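Local atomic coordinates of hydroquinone dioxygenase small subunit (Pseudomonas sp., PDB entry 4ZXA), a protein that probably forms, together with a large subunit, a metal-dependent dioxygenase that splits the aromatic ring of hydroquinone. Residues R91-A99 with L113-Y121; T76-I84 with V147-G155. One frame throughout, in Å; residues are numbered along the deposited sequence.

Contact 1. Residues R91-A99 with L113-Y121; sequences RVEFLKLDA and LPVGKPMGY
F94 and G120 form a hydrogen-bonded pair of two antiparallel strands: F94 N donates to G120 O at 3.0 Å, and M119 N returns a nearly straight bond to F94 O (2.8 Å, 170° at the hydrogen). K96 N then binds K117 O, while the reverse bond from K117 N to K96 O is weak. Between F94 and L95 the register slips by one residue, a beta bulge that leaves M119 facing the other strand. Past the strand ends, D98 N meets V115 O at 2.9 Å, and a water joins that same carbonyl to A99 N. G116 passes so close to K96 O that a side chain there would run into it.

The apolar contacts fall on both faces. On the face of L95 and P118, L95 CD1 reaches P114 CB at 3.7 Å, the two side chains crossing at about a right angle, and L97 CD2 meets that same carbon. On the face of F94 and K96, M119 SD lies 3.7 Å from K96 CB, with F210 of the large subunit packed on both residues.

The charged contact is a cation-pi pair. R91, extended from CG to NE with CG anti to its main-chain N (chi1 169°), brings CZ over one face of Y121, 4.6 Å from the ring centroid, the two planes 42° apart. A leucine in its place would keep an apolar branch but is likely to leave this ring face without its cation.

V92 continues the pairing with V122, and Y121 also pairs with a strand of the large subunit, so this pair of antiparallel strands with its beta bulge, at the margin of the cupin sheet, runs on across the subunit interface.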
# COMPACT_ATOMS: atom_id res chain seq x y z
N ARG A 91 43.94 4.50 -16.93
CA ARG A 91 45.12 4.51 -16.09
C ARG A 91 45.27 5.95 -15.58
O ARG A 91 45.15 6.90 -16.35
CB ARG A 91 46.34 4.10 -16.92
CG ARG A 91 47.69 4.32 -16.25
CD ARG A 91 48.82 3.77 -17.13
NE ARG A 91 50.11 3.86 -16.44
CZ ARG A 91 50.88 4.94 -16.47
NH1 ARG A 91 50.48 6.01 -17.15
NH2 ARG A 91 52.04 4.97 -15.81
N VAL A 92 45.52 6.11 -14.29
CA VAL A 92 45.66 7.44 -13.71
C VAL A 92 47.06 7.59 -13.10
O VAL A 92 47.41 6.86 -12.17
CB VAL A 92 44.56 7.72 -12.64
CG1 VAL A 92 44.61 9.17 -12.15
CG2 VAL A 92 43.16 7.41 -13.18
N GLU A 93 47.85 8.52 -13.64
CA GLU A 93 49.21 8.78 -13.15
C GLU A 93 49.21 9.89 -12.11
O GLU A 93 48.55 10.91 -12.30
CB GLU A 93 50.12 9.24 -14.29
CG GLU A 93 50.54 8.18 -15.28
CD GLU A 93 51.06 8.79 -16.58
OE1 GLU A 93 52.01 9.61 -16.53
OE2 GLU A 93 50.51 8.46 -17.65
N PHE A 94 49.99 9.72 -11.05
CA PHE A 94 50.01 10.69 -9.95
C PHE A 94 51.39 11.27 -9.67
O PHE A 94 52.34 10.53 -9.41
CB PHE A 94 49.48 10.05 -8.66
CG PHE A 94 48.02 9.70 -8.70
CD1 PHE A 94 47.05 10.63 -8.33
CD2 PHE A 94 47.61 8.44 -9.11
CE1 PHE A 94 45.70 10.31 -8.36
CE2 PHE A 94 46.26 8.11 -9.15
CZ PHE A 94 45.30 9.04 -8.78
N LEU A 95 51.49 12.59 -9.69
CA LEU A 95 52.68 13.31 -9.24
C LEU A 95 52.41 14.10 -7.96
O LEU A 95 51.43 14.85 -7.90
CB LEU A 95 53.11 14.30 -10.30
CG LEU A 95 53.91 13.77 -11.47
CD1 LEU A 95 54.11 14.89 -12.46
CD2 LEU A 95 55.23 13.25 -10.93
N LYS A 96 53.27 13.95 -6.96
CA LYS A 96 53.22 14.82 -5.79
C LYS A 96 53.97 16.12 -6.04
O LYS A 96 55.19 16.16 -5.93
CB LYS A 96 53.79 14.14 -4.54
CG LYS A 96 53.60 14.99 -3.27
CD LYS A 96 54.27 14.35 -2.07
CE LYS A 96 53.30 14.23 -0.90
NZ LYS A 96 53.94 13.57 0.27
N LEU A 97 53.23 17.17 -6.37
CA LEU A 97 53.83 18.46 -6.69
C LEU A 97 54.73 19.02 -5.59
O LEU A 97 54.41 18.92 -4.40
CB LEU A 97 52.74 19.48 -7.03
CG LEU A 97 51.94 19.22 -8.30
CD1 LEU A 97 50.83 20.23 -8.42
CD2 LEU A 97 52.86 19.30 -9.50
N ASP A 98 55.88 19.59 -5.98
CA ASP A 98 56.77 20.28 -5.06
C ASP A 98 56.08 21.52 -4.49
O ASP A 98 56.25 21.86 -3.31
CB ASP A 98 58.07 20.70 -5.76
CG ASP A 98 59.07 19.55 -5.90
OD1 ASP A 98 58.65 18.37 -5.85
OD2 ASP A 98 60.28 19.83 -6.06
N ALA A 99 55.32 22.19 -5.35
CA ALA A 99 54.59 23.41 -4.99
C ALA A 99 53.09 23.30 -5.34
O ALA A 99 52.65 23.84 -6.35
CB ALA A 99 55.21 24.60 -5.70
N LEU A 113 54.99 20.01 -17.97
CA LEU A 113 55.94 19.25 -17.18
C LEU A 113 55.86 19.65 -15.71
O LEU A 113 56.68 20.43 -15.22
CB LEU A 113 57.36 19.46 -17.72
CG LEU A 113 57.52 19.21 -19.22
CD1 LEU A 113 58.79 19.87 -19.74
CD2 LEU A 113 57.47 17.71 -19.57
N PRO A 114 54.85 19.14 -15.01
CA PRO A 114 54.72 19.42 -13.58
C PRO A 114 55.99 19.02 -12.84
O PRO A 114 56.58 17.99 -13.15
CB PRO A 114 53.58 18.50 -13.16
CG PRO A 114 52.75 18.35 -14.39
CD PRO A 114 53.71 18.37 -15.54
N VAL A 115 56.37 19.82 -11.86
CA VAL A 115 57.54 19.54 -11.05
C VAL A 115 57.17 18.85 -9.74
O VAL A 115 56.58 19.46 -8.84
CB VAL A 115 58.31 20.83 -10.74
CG1 VAL A 115 59.58 20.53 -9.95
CG2 VAL A 115 58.61 21.61 -12.04
N GLY A 116 57.52 17.57 -9.62
CA GLY A 116 57.27 16.83 -8.39
C GLY A 116 57.61 15.36 -8.50
O GLY A 116 57.83 14.85 -9.61
N LYS A 117 57.65 14.67 -7.37
CA LYS A 117 57.97 13.24 -7.35
C LYS A 117 56.81 12.43 -7.92
O LYS A 117 55.65 12.80 -7.73
CB LYS A 117 58.27 12.77 -5.93
CG LYS A 117 59.13 13.71 -5.11
CD LYS A 117 58.39 14.17 -3.85
CE LYS A 117 59.29 14.98 -2.92
NZ LYS A 117 60.52 14.21 -2.53
N PRO A 118 57.12 11.32 -8.63
CA PRO A 118 56.08 10.41 -9.12
C PRO A 118 55.59 9.53 -7.96
O PRO A 118 56.42 9.01 -7.22
CB PRO A 118 56.82 9.55 -10.16
CG PRO A 118 58.16 10.19 -10.35
CD PRO A 118 58.46 10.91 -9.08
N MET A 119 54.28 9.38 -7.81
CA MET A 119 53.72 8.61 -6.71
C MET A 119 53.32 7.24 -7.17
O MET A 119 53.19 6.31 -6.38
CB MET A 119 52.50 9.31 -6.11
CG MET A 119 52.72 10.76 -5.73
SD MET A 119 51.21 11.59 -5.20
CE MET A 119 50.82 10.70 -3.69
N GLY A 120 53.11 7.10 -8.47
CA GLY A 120 52.67 5.83 -9.02
C GLY A 120 51.43 6.00 -9.88
O GLY A 120 51.16 7.09 -10.40
N TYR A 121 50.67 4.93 -10.04
CA TYR A 121 49.46 5.00 -10.83
C TYR A 121 48.42 4.01 -10.37
O TYR A 121 48.70 3.08 -9.60
CB TYR A 121 49.76 4.76 -12.32
CG TYR A 121 50.30 3.38 -12.61
CD1 TYR A 121 51.66 3.13 -12.56
CD2 TYR A 121 49.45 2.33 -12.92
CE1 TYR A 121 52.17 1.88 -12.83
CE2 TYR A 121 49.95 1.06 -13.18
CZ TYR A 121 51.31 0.84 -13.13
OH TYR A 121 51.84 -0.40 -13.39
O HOH W 1 55.16 21.96 -8.42

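Contact 2. Residues T76-I84 with V147-G155; sequences TAAHDEFAI and VILQQTIKG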
# COMPACT_ATOMS: atom_id res chain seq x y z
N THR A 76 45.25 19.44 -11.84
CA THR A 76 45.50 19.60 -10.42
C THR A 76 44.44 20.50 -9.76
O THR A 76 43.76 21.29 -10.43
CB THR A 76 46.90 20.20 -10.17
OG1 THR A 76 47.33 19.90 -8.84
CG2 THR A 76 46.87 21.72 -10.40
N ALA A 77 44.32 20.38 -8.44
CA ALA A 77 43.42 21.25 -7.70
C ALA A 77 43.93 21.44 -6.29
O ALA A 77 44.80 20.71 -5.83
CB ALA A 77 42.00 20.67 -7.68
N ALA A 78 43.36 22.43 -5.60
CA ALA A 78 43.78 22.75 -4.24
C ALA A 78 43.00 21.94 -3.22
O ALA A 78 43.29 21.98 -2.03
CB ALA A 78 43.62 24.25 -3.97
N HIS A 79 42.00 21.20 -3.69
CA HIS A 79 41.18 20.35 -2.80
C HIS A 79 41.04 18.96 -3.38
O HIS A 79 41.33 18.74 -4.55
CB HIS A 79 39.81 20.97 -2.64
CG HIS A 79 39.14 21.24 -3.94
ND1 HIS A 79 38.62 20.24 -4.72
CD2 HIS A 79 38.93 22.40 -4.61
CE1 HIS A 79 38.10 20.77 -5.82
NE2 HIS A 79 38.29 22.08 -5.78
N ASP A 80 40.58 18.01 -2.58
CA ASP A 80 40.28 16.67 -3.08
C ASP A 80 39.28 16.66 -4.24
O ASP A 80 38.33 17.47 -4.29
CB ASP A 80 39.74 15.80 -1.97
CG ASP A 80 40.79 15.46 -0.94
OD1 ASP A 80 41.99 15.47 -1.30
OD2 ASP A 80 40.43 15.17 0.22
N GLU A 81 39.48 15.72 -5.16
CA GLU A 81 38.54 15.42 -6.24
C GLU A 81 38.39 13.91 -6.32
O GLU A 81 39.17 13.16 -5.72
CB GLU A 81 39.05 15.94 -7.58
CG GLU A 81 39.01 17.45 -7.72
CD GLU A 81 39.87 17.94 -8.88
OE1 GLU A 81 41.07 17.62 -8.90
OE2 GLU A 81 39.34 18.66 -9.76
N PHE A 82 37.40 13.44 -7.05
CA PHE A 82 37.22 12.00 -7.17
C PHE A 82 36.85 11.62 -8.59
O PHE A 82 36.23 12.41 -9.31
CB PHE A 82 36.13 11.54 -6.21
CG PHE A 82 36.43 11.84 -4.78
CD1 PHE A 82 37.14 10.94 -4.00
CD2 PHE A 82 36.02 13.04 -4.21
CE1 PHE A 82 37.42 11.22 -2.67
CE2 PHE A 82 36.30 13.34 -2.89
CZ PHE A 82 37.00 12.42 -2.10
N ALA A 83 37.22 10.41 -9.00
CA ALA A 83 36.88 9.94 -10.34
C ALA A 83 36.28 8.55 -10.27
O ALA A 83 36.81 7.68 -9.56
CB ALA A 83 38.11 9.93 -11.24
N ILE A 84 35.15 8.38 -10.96
CA ILE A 84 34.53 7.06 -11.13
C ILE A 84 34.59 6.67 -12.59
O ILE A 84 34.10 7.40 -13.46
CB ILE A 84 33.03 7.06 -10.78
CG1 ILE A 84 32.75 7.86 -9.51
CG2 ILE A 84 32.51 5.61 -10.69
CD1 ILE A 84 32.85 7.05 -8.29
N VAL A 147 34.37 6.28 -20.22
CA VAL A 147 33.68 7.39 -19.57
C VAL A 147 34.13 7.58 -18.12
O VAL A 147 34.12 6.63 -17.33
CB VAL A 147 32.17 7.18 -19.61
CG1 VAL A 147 31.47 8.33 -18.95
CG2 VAL A 147 31.69 7.02 -21.06
N ILE A 148 34.55 8.81 -17.78
CA ILE A 148 34.94 9.15 -16.40
C ILE A 148 33.97 10.15 -15.78
O ILE A 148 33.69 11.21 -16.38
CB ILE A 148 36.34 9.80 -16.34
CG1 ILE A 148 37.41 8.93 -17.00
CG2 ILE A 148 36.70 10.12 -14.90
CD1 ILE A 148 38.80 9.59 -17.04
N LEU A 149 33.46 9.84 -14.59
CA LEU A 149 32.68 10.79 -13.81
C LEU A 149 33.59 11.43 -12.79
O LEU A 149 34.24 10.74 -11.99
CB LEU A 149 31.53 10.10 -13.08
CG LEU A 149 30.18 9.98 -13.76
CD1 LEU A 149 29.25 9.13 -12.92
CD2 LEU A 149 29.57 11.33 -13.96
N GLN A 150 33.64 12.76 -12.82
CA GLN A 150 34.47 13.48 -11.87
C GLN A 150 33.63 14.34 -10.92
O GLN A 150 32.82 15.16 -11.37
CB GLN A 150 35.50 14.34 -12.61
CG GLN A 150 36.38 15.17 -11.68
CD GLN A 150 37.82 15.29 -12.17
OE1 GLN A 150 38.29 14.49 -12.99
NE2 GLN A 150 38.53 16.30 -11.66
N GLN A 151 33.83 14.13 -9.63
CA GLN A 151 33.24 14.96 -8.58
C GLN A 151 34.20 16.07 -8.17
O GLN A 151 35.30 15.81 -7.67
CB GLN A 151 32.90 14.10 -7.37
CG GLN A 151 32.41 14.89 -6.17
CD GLN A 151 32.38 14.01 -4.94
OE1 GLN A 151 33.04 12.97 -4.90
NE2 GLN A 151 31.63 14.42 -3.91
N THR A 152 33.80 17.32 -8.39
CA THR A 152 34.71 18.43 -8.13
C THR A 152 33.96 19.75 -7.98
O THR A 152 32.77 19.76 -7.66
CB THR A 152 35.81 18.52 -9.24
OG1 THR A 152 36.81 19.48 -8.87
CG2 THR A 152 35.20 18.90 -10.60
N ILE A 153 34.65 20.87 -8.23
CA ILE A 153 34.05 22.19 -8.12
C ILE A 153 34.20 22.96 -9.42
O ILE A 153 35.24 22.89 -10.06
CB ILE A 153 34.71 22.98 -6.96
CG1 ILE A 153 34.53 22.20 -5.65
CG2 ILE A 153 34.16 24.41 -6.88
CD1 ILE A 153 35.15 22.86 -4.43
N LYS A 154 33.16 23.68 -9.83
CA LYS A 154 33.19 24.43 -11.09
C LYS A 154 34.48 25.24 -11.16
O LYS A 154 34.81 25.98 -10.23
CB LYS A 154 31.97 25.35 -11.22
CG LYS A 154 31.38 25.45 -12.63
CD LYS A 154 31.60 26.81 -13.22
CE LYS A 154 30.38 27.71 -13.12
NZ LYS A 154 29.37 27.32 -14.12
N GLY A 155 35.21 25.07 -12.27
CA GLY A 155 36.47 25.77 -12.49
C GLY A 155 36.66 26.23 -13.93
O GLY A 155 35.74 26.16 -14.74
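E81 and T152 lie side by side and point the same way, which brings T152 OG1 to E81 OE2 at 2.8 Å; the hydroxyl donates to the anti lone pair of that oxygen. T152 OG1 stands opposite its own main-chain N (chi1 -171°), a turn that carries the hydroxyl to the carboxylate. Q150 comes to the same oxygen obliquely, its amide plane almost perpendicular to the carboxylate, and the bond from NE2 is weak at 3.1 Å. A stronger partner for Q150 NE2 is the hydroxyl of Y138, which also binds E81 OE1, so both carboxylate oxygens of this buried glutamate have partners.

The H79 ring is sandwiched. I153 CD1 sits over one face, 3.8 Å from the centroid, a CH-pi contact displaced toward the rim; A77 CB lies over the centre of the opposite face, and T152 OG1 is at the edge in the ring plane. H79 ND1 donates to D80 O at 2.8 Å; D80 O lies in the plane of the ring, while the donor stands above the carbonyl plane, and NE2 bonds to G106 N. These two bonds fix the rotation of the imidazole.

F82 and Q151 also run alongside each other, with ring and amide planes 38° apart and Q151 OE1 3.1 Å from F82 CD2. The amide's main polar partners are S236 and S241 of the large subunit. Farther on, I84 CB rests against L149 CB, and A83 CB against I148 CG2 at 3.9 Å.

Paired main-chain bonds at F82-Q151 and I84-L149 hold the antiparallel strands together. Strand 128-132 flanks 81-87 on its other side, strand 61-69 flanks 145-153, and helix 40-45 packs on V147 and L149.

In the fold
Along the chain the segments come in the order 76-84, 91-99, 113-121, 147-155, so contact 1 forms wholly between the two halves of contact 2. Their centres are about 16 Å apart. The paired strands of contact 2 lie in the mixed sheet close to the centre of the subunit, contact 1 at the margin of the antiparallel sheet; the two sheets together make up the cupin fold. Segment 76-84 starts at the end of strand 71-76 in the antiparallel sheet, where T76 OG1 lies 3.5 Å from L97 CD1. Strand 81-87 leads directly into 89-97, carrying the chain from one sheet to the other. Both contacts also touch the large subunit, so the interface spans both sheets.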